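Local coordinates for protein transcriptional regulator (Streptococcus dysgalactiae, PDB 4YV9) that binds SHP pheromones and DNA as the quorum-sensing receptor Rgg2, a transcriptional regulator of the Rgg family, at the interface of chains A and B. Sequence-based numbering; all coordinates share one arbitrary frame. Chains: chain A/B, Transcriptional regulator.

Contact 1: the interface of chains A and B. Residues chain A 136-138; chain B 15-17.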
loop_
_atom_site.group_PDB
_atom_site.type_symbol
_atom_site.label_atom_id
_atom_site.label_comp_id
_atom_site.label_asym_id
_atom_site.label_seq_id
_atom_site.Cartn_x
_atom_site.Cartn_y
_atom_site.Cartn_z
ATOM N N SER A 136 -9.380 17.645 -16.970
ATOM C CA SER A 136 -9.004 17.219 -18.331
ATOM C C SER A 136 -8.438 15.799 -18.410
ATOM O O SER A 136 -8.450 15.189 -19.465
ATOM C CB SER A 136 -7.969 18.195 -18.934
ATOM O OG SER A 136 -6.668 17.975 -18.381
ATOM N N VAL A 137 -7.916 15.285 -17.303
ATOM C CA VAL A 137 -7.245 13.981 -17.306
ATOM C C VAL A 137 -8.248 12.841 -17.480
ATOM O O VAL A 137 -9.265 12.785 -16.784
ATOM C CB VAL A 137 -6.441 13.770 -16.000
ATOM C CG1 VAL A 137 -5.821 12.393 -15.964
ATOM C CG2 VAL A 137 -5.376 14.864 -15.845
ATOM N N GLU A 138 -7.967 11.945 -18.425
ATOM C CA GLU A 138 -8.863 10.819 -18.703
ATOM C C GLU A 138 -8.726 9.704 -17.681
ATOM O O GLU A 138 -9.708 9.038 -17.351
ATOM C CB GLU A 138 -8.620 10.268 -20.112
ATOM C CG GLU A 138 -9.188 11.159 -21.202
ATOM C CD GLU A 138 -10.692 11.361 -21.065
ATOM O OE1 GLU A 138 -11.411 10.367 -20.807
ATOM O OE2 GLU A 138 -11.156 12.515 -21.205
ATOM N N GLY B 15 -4.232 10.986 -22.853
ATOM C CA GLY B 15 -5.159 11.089 -21.743
ATOM C C GLY B 15 -4.869 12.276 -20.834
ATOM O O GLY B 15 -5.767 12.771 -20.144
ATOM N N LYS B 16 -3.619 12.734 -20.838
ATOM C CA LYS B 16 -3.221 13.915 -20.075
ATOM C C LYS B 16 -3.143 15.170 -20.937
ATOM O O LYS B 16 -2.692 16.218 -20.475
ATOM C CB LYS B 16 -1.877 13.675 -19.391
ATOM C CG LYS B 16 -1.977 12.683 -18.245
ATOM C CD LYS B 16 -0.671 12.559 -17.497
ATOM C CE LYS B 16 -0.822 11.588 -16.360
ATOM N NZ LYS B 16 -0.219 12.026 -15.073
ATOM N N GLN B 17 -3.602 15.054 -22.182
ATOM C CA GLN B 17 -3.586 16.153 -23.150
ATOM C C GLN B 17 -2.164 16.678 -23.409
ATOM O O GLN B 17 -1.980 17.856 -23.696
ATOM C CB GLN B 17 -4.496 17.301 -22.680
ATOM C CG GLN B 17 -5.764 16.852 -21.954
ATOM C CD GLN B 17 -6.549 15.826 -22.748
ATOM O OE1 GLN B 17 -6.645 15.916 -23.973
ATOM N NE2 GLN B 17 -7.107 14.843 -22.056
#

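Contact 2: the interface of chains A and B. Residues chain A 221-222, 225, 254, 257, 259, 262; chain B 221-222, 225, 253.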
loop_
_atom_site.group_PDB
_atom_site.type_symbol
_atom_site.label_atom_id
_atom_site.label_comp_id
_atom_site.label_asym_id
_atom_site.label_seq_id
_atom_site.Cartn_x
_atom_site.Cartn_y
_atom_site.Cartn_z
ATOM N N PHE A 221 -9.033 -0.742 7.843
ATOM C CA PHE A 221 -9.769 -0.422 9.059
ATOM C C PHE A 221 -9.862 1.091 9.302
ATOM O O PHE A 221 -10.857 1.568 9.842
ATOM C CB PHE A 221 -9.124 -1.100 10.254
ATOM C CG PHE A 221 -9.655 -2.501 10.544
ATOM C CD1 PHE A 221 -10.127 -3.315 9.532
ATOM C CD2 PHE A 221 -9.664 -2.975 11.839
ATOM C CE1 PHE A 221 -10.611 -4.601 9.816
ATOM C CE2 PHE A 221 -10.148 -4.253 12.142
ATOM C CZ PHE A 221 -10.622 -5.061 11.125
ATOM N N TYR A 222 -8.842 1.854 8.903
ATOM C CA TYR A 222 -8.881 3.292 9.145
ATOM C C TYR A 222 -10.050 3.904 8.393
ATOM O O TYR A 222 -10.866 4.639 8.965
ATOM C CB TYR A 222 -7.568 3.981 8.722
ATOM C CG TYR A 222 -7.749 5.464 8.562
ATOM C CD1 TYR A 222 -7.958 6.286 9.675
ATOM C CD2 TYR A 222 -7.737 6.054 7.297
ATOM C CE1 TYR A 222 -8.150 7.656 9.526
ATOM C CE2 TYR A 222 -7.918 7.425 7.140
ATOM C CZ TYR A 222 -8.121 8.217 8.254
ATOM O OH TYR A 222 -8.313 9.564 8.084
ATOM N N THR A 225 -13.341 3.065 9.807
ATOM C CA THR A 225 -13.619 3.766 11.056
ATOM C C THR A 225 -14.120 5.177 10.749
ATOM O O THR A 225 -15.113 5.625 11.325
ATOM C CB THR A 225 -12.365 3.829 11.980
ATOM O OG1 THR A 225 -11.978 2.503 12.360
ATOM C CG2 THR A 225 -12.660 4.636 13.257
ATOM N N PHE A 254 -11.013 5.423 17.837
ATOM C CA PHE A 254 -9.866 6.339 17.879
ATOM C C PHE A 254 -9.270 6.349 19.284
ATOM O O PHE A 254 -8.050 6.312 19.455
ATOM C CB PHE A 254 -10.267 7.765 17.481
ATOM C CG PHE A 254 -10.730 7.903 16.067
ATOM C CD1 PHE A 254 -10.122 7.201 15.043
ATOM C CD2 PHE A 254 -11.787 8.738 15.760
ATOM C CE1 PHE A 254 -10.542 7.348 13.730
ATOM C CE2 PHE A 254 -12.217 8.881 14.453
ATOM C CZ PHE A 254 -11.586 8.187 13.434
ATOM N N LEU A 257 -7.328 3.063 20.297
ATOM C CA LEU A 257 -6.077 2.876 19.565
ATOM C C LEU A 257 -5.066 3.976 19.875
ATOM O O LEU A 257 -3.980 4.000 19.295
ATOM C CB LEU A 257 -6.344 2.810 18.063
ATOM C CG LEU A 257 -7.260 1.651 17.610
ATOM C CD1 LEU A 257 -7.480 1.730 16.087
ATOM C CD2 LEU A 257 -6.658 0.327 17.992
ATOM N N GLU A 259 -5.297 7.092 19.098
ATOM C CA GLU A 259 -5.158 7.999 17.948
ATOM C C GLU A 259 -5.644 9.405 18.300
ATOM O O GLU A 259 -6.739 9.822 17.898
ATOM C CB GLU A 259 -5.931 7.460 16.742
ATOM C CG GLU A 259 -5.410 6.120 16.227
ATOM C CD GLU A 259 -4.115 6.279 15.429
ATOM O OE1 GLU A 259 -3.956 7.325 14.758
ATOM O OE2 GLU A 259 -3.263 5.363 15.472
ATOM N N LEU A 262 -7.017 12.091 15.579
ATOM C CA LEU A 262 -8.283 11.703 14.991
ATOM C C LEU A 262 -9.416 11.795 16.003
ATOM O O LEU A 262 -10.495 12.306 15.703
ATOM C CB LEU A 262 -8.189 10.290 14.430
ATOM C CG LEU A 262 -7.394 10.240 13.123
ATOM C CD1 LEU A 262 -7.007 8.811 12.802
ATOM C CD2 LEU A 262 -8.217 10.844 11.988
ATOM N N PHE B 221 -4.807 0.547 10.867
ATOM C CA PHE B 221 -5.652 0.323 12.038
ATOM C C PHE B 221 -5.912 -1.170 12.278
ATOM O O PHE B 221 -6.145 -1.577 13.413
ATOM C CB PHE B 221 -6.985 1.056 11.906
ATOM C CG PHE B 221 -6.943 2.507 12.310
ATOM C CD1 PHE B 221 -5.765 3.241 12.250
ATOM C CD2 PHE B 221 -8.104 3.143 12.729
ATOM C CE1 PHE B 221 -5.750 4.582 12.593
ATOM C CE2 PHE B 221 -8.090 4.485 13.096
ATOM C CZ PHE B 221 -6.910 5.202 13.030
ATOM N N TYR B 222 -5.891 -1.991 11.231
ATOM C CA TYR B 222 -6.100 -3.420 11.458
ATOM C C TYR B 222 -4.986 -3.980 12.331
ATOM O O TYR B 222 -5.225 -4.698 13.302
ATOM C CB TYR B 222 -6.172 -4.196 10.147
ATOM C CG TYR B 222 -6.081 -5.681 10.370
ATOM C CD1 TYR B 222 -7.105 -6.363 11.030
ATOM C CD2 TYR B 222 -4.973 -6.401 9.955
ATOM C CE1 TYR B 222 -7.038 -7.719 11.244
ATOM C CE2 TYR B 222 -4.896 -7.773 10.171
ATOM C CZ TYR B 222 -5.929 -8.420 10.817
ATOM O OH TYR B 222 -5.874 -9.779 11.044
ATOM N N THR B 225 -5.223 -2.716 15.882
ATOM C CA THR B 225 -6.297 -3.354 16.649
ATOM C C THR B 225 -5.871 -4.734 17.129
ATOM O O THR B 225 -6.090 -5.087 18.288
ATOM C CB THR B 225 -7.571 -3.489 15.836
ATOM O OG1 THR B 225 -8.027 -2.190 15.453
ATOM C CG2 THR B 225 -8.661 -4.199 16.652
ATOM N N ILE B 253 -13.759 -2.940 18.917
ATOM C CA ILE B 253 -13.392 -2.366 17.615
ATOM C C ILE B 253 -13.882 -3.275 16.469
ATOM O O ILE B 253 -14.593 -2.820 15.574
ATOM C CB ILE B 253 -11.861 -2.137 17.517
ATOM C CG1 ILE B 253 -11.443 -1.056 18.514
ATOM C CG2 ILE B 253 -11.462 -1.717 16.106
ATOM C CD1 ILE B 253 -9.960 -0.802 18.589
HETATM O O HOH W 1 -6.048 -1.543 8.114
HETATM O O HOH W 2 -5.985 1.284 8.095
#

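Contact 3: the interface of chains A and B. Residues chain A 228, 249, 252-253; chain B 253, 256-257.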
loop_
_atom_site.group_PDB
_atom_site.type_symbol
_atom_site.label_atom_id
_atom_site.label_comp_id
_atom_site.label_asym_id
_atom_site.label_seq_id
_atom_site.Cartn_x
_atom_site.Cartn_y
_atom_site.Cartn_z
ATOM N N LEU A 228 -17.521 4.806 9.262
ATOM C CA LEU A 228 -18.540 4.529 10.272
ATOM C C LEU A 228 -19.034 5.848 10.858
ATOM O O LEU A 228 -20.234 6.075 11.017
ATOM C CB LEU A 228 -17.998 3.605 11.378
ATOM C CG LEU A 228 -18.881 3.418 12.619
ATOM C CD1 LEU A 228 -20.133 2.576 12.304
ATOM C CD2 LEU A 228 -18.119 2.787 13.749
ATOM N N GLN A 249 -19.254 5.427 18.433
ATOM C CA GLN A 249 -18.422 4.230 18.338
ATOM C C GLN A 249 -17.099 4.494 17.595
ATOM O O GLN A 249 -16.036 4.034 18.026
ATOM C CB GLN A 249 -19.196 3.102 17.661
ATOM C CG GLN A 249 -20.299 2.481 18.536
ATOM C CD GLN A 249 -21.219 1.579 17.728
ATOM O OE1 GLN A 249 -21.109 1.505 16.508
ATOM N NE2 GLN A 249 -22.130 0.895 18.404
ATOM N N GLN A 252 -14.795 6.028 19.911
ATOM C CA GLN A 252 -14.261 5.068 20.871
ATOM C C GLN A 252 -13.088 4.334 20.254
ATOM O O GLN A 252 -12.074 4.121 20.910
ATOM C CB GLN A 252 -15.330 4.062 21.342
ATOM C CG GLN A 252 -16.316 4.587 22.372
ATOM C CD GLN A 252 -15.645 5.093 23.639
ATOM O OE1 GLN A 252 -15.102 6.199 23.670
ATOM N NE2 GLN A 252 -15.695 4.293 24.696
ATOM N N ILE A 253 -13.232 3.954 18.989
ATOM C CA ILE A 253 -12.153 3.291 18.259
ATOM C C ILE A 253 -10.871 4.153 18.203
ATOM O O ILE A 253 -9.774 3.663 18.489
ATOM C CB ILE A 253 -12.592 2.946 16.827
ATOM C CG1 ILE A 253 -13.686 1.865 16.860
ATOM C CG2 ILE A 253 -11.416 2.453 16.004
ATOM C CD1 ILE A 253 -14.315 1.603 15.497
ATOM N N ILE B 253 -13.759 -2.940 18.917
ATOM C CA ILE B 253 -13.392 -2.366 17.615
ATOM C C ILE B 253 -13.882 -3.275 16.469
ATOM O O ILE B 253 -14.593 -2.820 15.574
ATOM C CB ILE B 253 -11.861 -2.137 17.517
ATOM C CG1 ILE B 253 -11.443 -1.056 18.514
ATOM C CG2 ILE B 253 -11.462 -1.717 16.106
ATOM C CD1 ILE B 253 -9.960 -0.802 18.589
ATOM N N TYR B 256 -17.712 -3.000 16.418
ATOM C CA TYR B 256 -18.177 -1.720 15.914
ATOM C C TYR B 256 -18.006 -1.624 14.396
ATOM O O TYR B 256 -18.833 -1.017 13.733
ATOM C CB TYR B 256 -17.431 -0.558 16.609
ATOM C CG TYR B 256 -17.787 -0.357 18.073
ATOM C CD1 TYR B 256 -18.857 -1.035 18.653
ATOM C CD2 TYR B 256 -17.058 0.518 18.879
ATOM C CE1 TYR B 256 -19.188 -0.853 19.986
ATOM C CE2 TYR B 256 -17.388 0.712 20.217
ATOM C CZ TYR B 256 -18.452 0.018 20.767
ATOM O OH TYR B 256 -18.791 0.197 22.095
ATOM N N LEU B 257 -16.946 -2.224 13.846
ATOM C CA LEU B 257 -16.693 -2.135 12.405
ATOM C C LEU B 257 -17.397 -3.222 11.609
ATOM O O LEU B 257 -17.217 -3.317 10.404
ATOM C CB LEU B 257 -15.193 -2.196 12.093
ATOM C CG LEU B 257 -14.331 -1.072 12.662
ATOM C CD1 LEU B 257 -12.862 -1.319 12.301
ATOM C CD2 LEU B 257 -14.790 0.283 12.131
HETATM O O HOH W 3 -21.480 -0.332 14.568
#

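Contact 1: the interface of chains A and B
B:Gln17 meets A:Ser136, the last residue of helix 124-136 of A, through both its methylene and its amide. From CB, the CG lies beside the backbone N (chi1 -36°), and this methylene packs against A:Ser136, 4.0 Å from its CB and a similar distance from the hydroxyl OG. The chain then bends at chi2, which turns the amide back toward the helix end. There NE2 donates to the carbonyl O of A:Ser136 at 2.9 Å. The bond is bent, 130° at the hydrogen; NE2 is tilted 34° from the carbonyl plane of A:Ser136, and the acceptor also lies out of the amide plane of B:Gln17, which suggests a modest bond. A second bond runs the other way: the backbone N of A:Glu138 donates to the carbonyl O of B:Gly15 at 2.9 Å and is nearly straight. Beside this bond, CB of A:Glu138 lies 3.9 Å from CA of B:Gly15, an approach in which the glycine presents backbone alone. Both acceptors are carbonyls of residues that close a helix, B:Gly15 ending helix 6-15. The patch thus ties the end of a helix in the helix-turn-helix DNA-binding region of B to a helix end in A, and probably helps set how that region sits on the partner subunit.

Contact 2: the interface of chains A and B
In the Rgg C-terminal domain, the helices that begin at A:Phe221 (221-238) and B:Phe221 (221-236) meet at this two-fold contact, the CB atoms of the two phenylalanines 3.5 Å apart. The ring of A:Phe221 packs on B:Tyr222, and that of B:Phe221 on A:Tyr222. The latter two rings stand edge-to-face, planes 76° apart and centroids 5.3 Å apart, and the exchanged pair does the same. With CG anti to the backbone N (chi1 162°), A:Tyr222 brings its CD1 edge against one face of the B:Phe221 ring, toward the rim. The opposite face takes the CD1 methyl of A:Leu257, 3.7 Å from CD2 of B:Phe221. At the ring edge, in plane, comes CE1 of A:Phe254. Beyond the tip, CZ of B:Phe221 lies 3.6 Å from CD1 of A:Leu262, and A:Glu259 approaches tip to tip, its carboxylate plane turned 44° from the ring. The other leucine branch, CD2 of A:Leu257, touches CD1 of B:Ile253 at 3.5 Å. Water 2 joins the backbone N atoms of A:Tyr222 and B:Phe221, water 1 serves the exchanged pair, and the water oxygens lie 2.8 Å apart. OG1 of B:Thr225 donates to the carbonyl O of B:Phe221 at 2.8 Å, as A:Thr225 does to A:Phe221.

Contact 3: the interface of chains A and B
A:Gln249 lies flat over one face of the B:Tyr256 ring, its amide plane only 9° from that of the ring. Its chain runs extended beyond CG (chi2 168°), and this lays successive groups across the aromatic surface. CB comes first, 3.6 Å from CD2 of the tyrosine. CG follows above the centre of the ring, 3.5 Å from its centroid, in a CH-pi contact. The amide carbon CD then reaches 3.6 Å from CD1 of B:Tyr256, with NE2 continuing over the CD1-CE1 side. The amide is thus stacked on the ring rather than bonded to it. Its oxygen OE1 meets water 3 at 2.7 Å, and the same water contacts the carbonyl O of B:Tyr256 at 2.9 Å, a bridge that would help hold the amide's rotation. Alongside the tyrosine, A:Ile253 runs in the opposite direction, its CD1 methyl 4.0 Å from the ring-bearing CB. The A:Ile253 and B:Leu257 side chains cross at a slant, CD1 of the former meeting CD2 of the latter at 3.6 Å. A:Ile253 and B:Ile253 cross at an angle, their CG1 atoms 4.0 Å apart, a looser contact than the stack. A:Gln252 adds CB near CE2 of the tyrosine, and A:Leu228 turns its methyl branches toward the B:Tyr256 carbonyl. In the fold, helix 242-256 of A faces the C-terminal end of its counterpart in B, with A:Leu228 of helix 221-238 bordering the patch.

Contact 2 and contact 3 are neighbouring parts of one surface: the centres of their C-alpha atoms lie about 8 Å apart, both draw on helices 221-238 and 242-256, and B:Ile253 belongs to both. Contact 1 stands apart, its C-alpha centre about 36 Å from that of contact 2 and 39 Å from that of contact 3, and joins the helix-turn-helix region of one chain to the helical domain of the other. Each contact has a twin with the chains exchanged. Contacts 2 and 3 are mainly apolar with water-bridged polar groups, whereas contact 1 has direct hydrogen bonds; together they may couple the DNA-binding regions to the domains that pair.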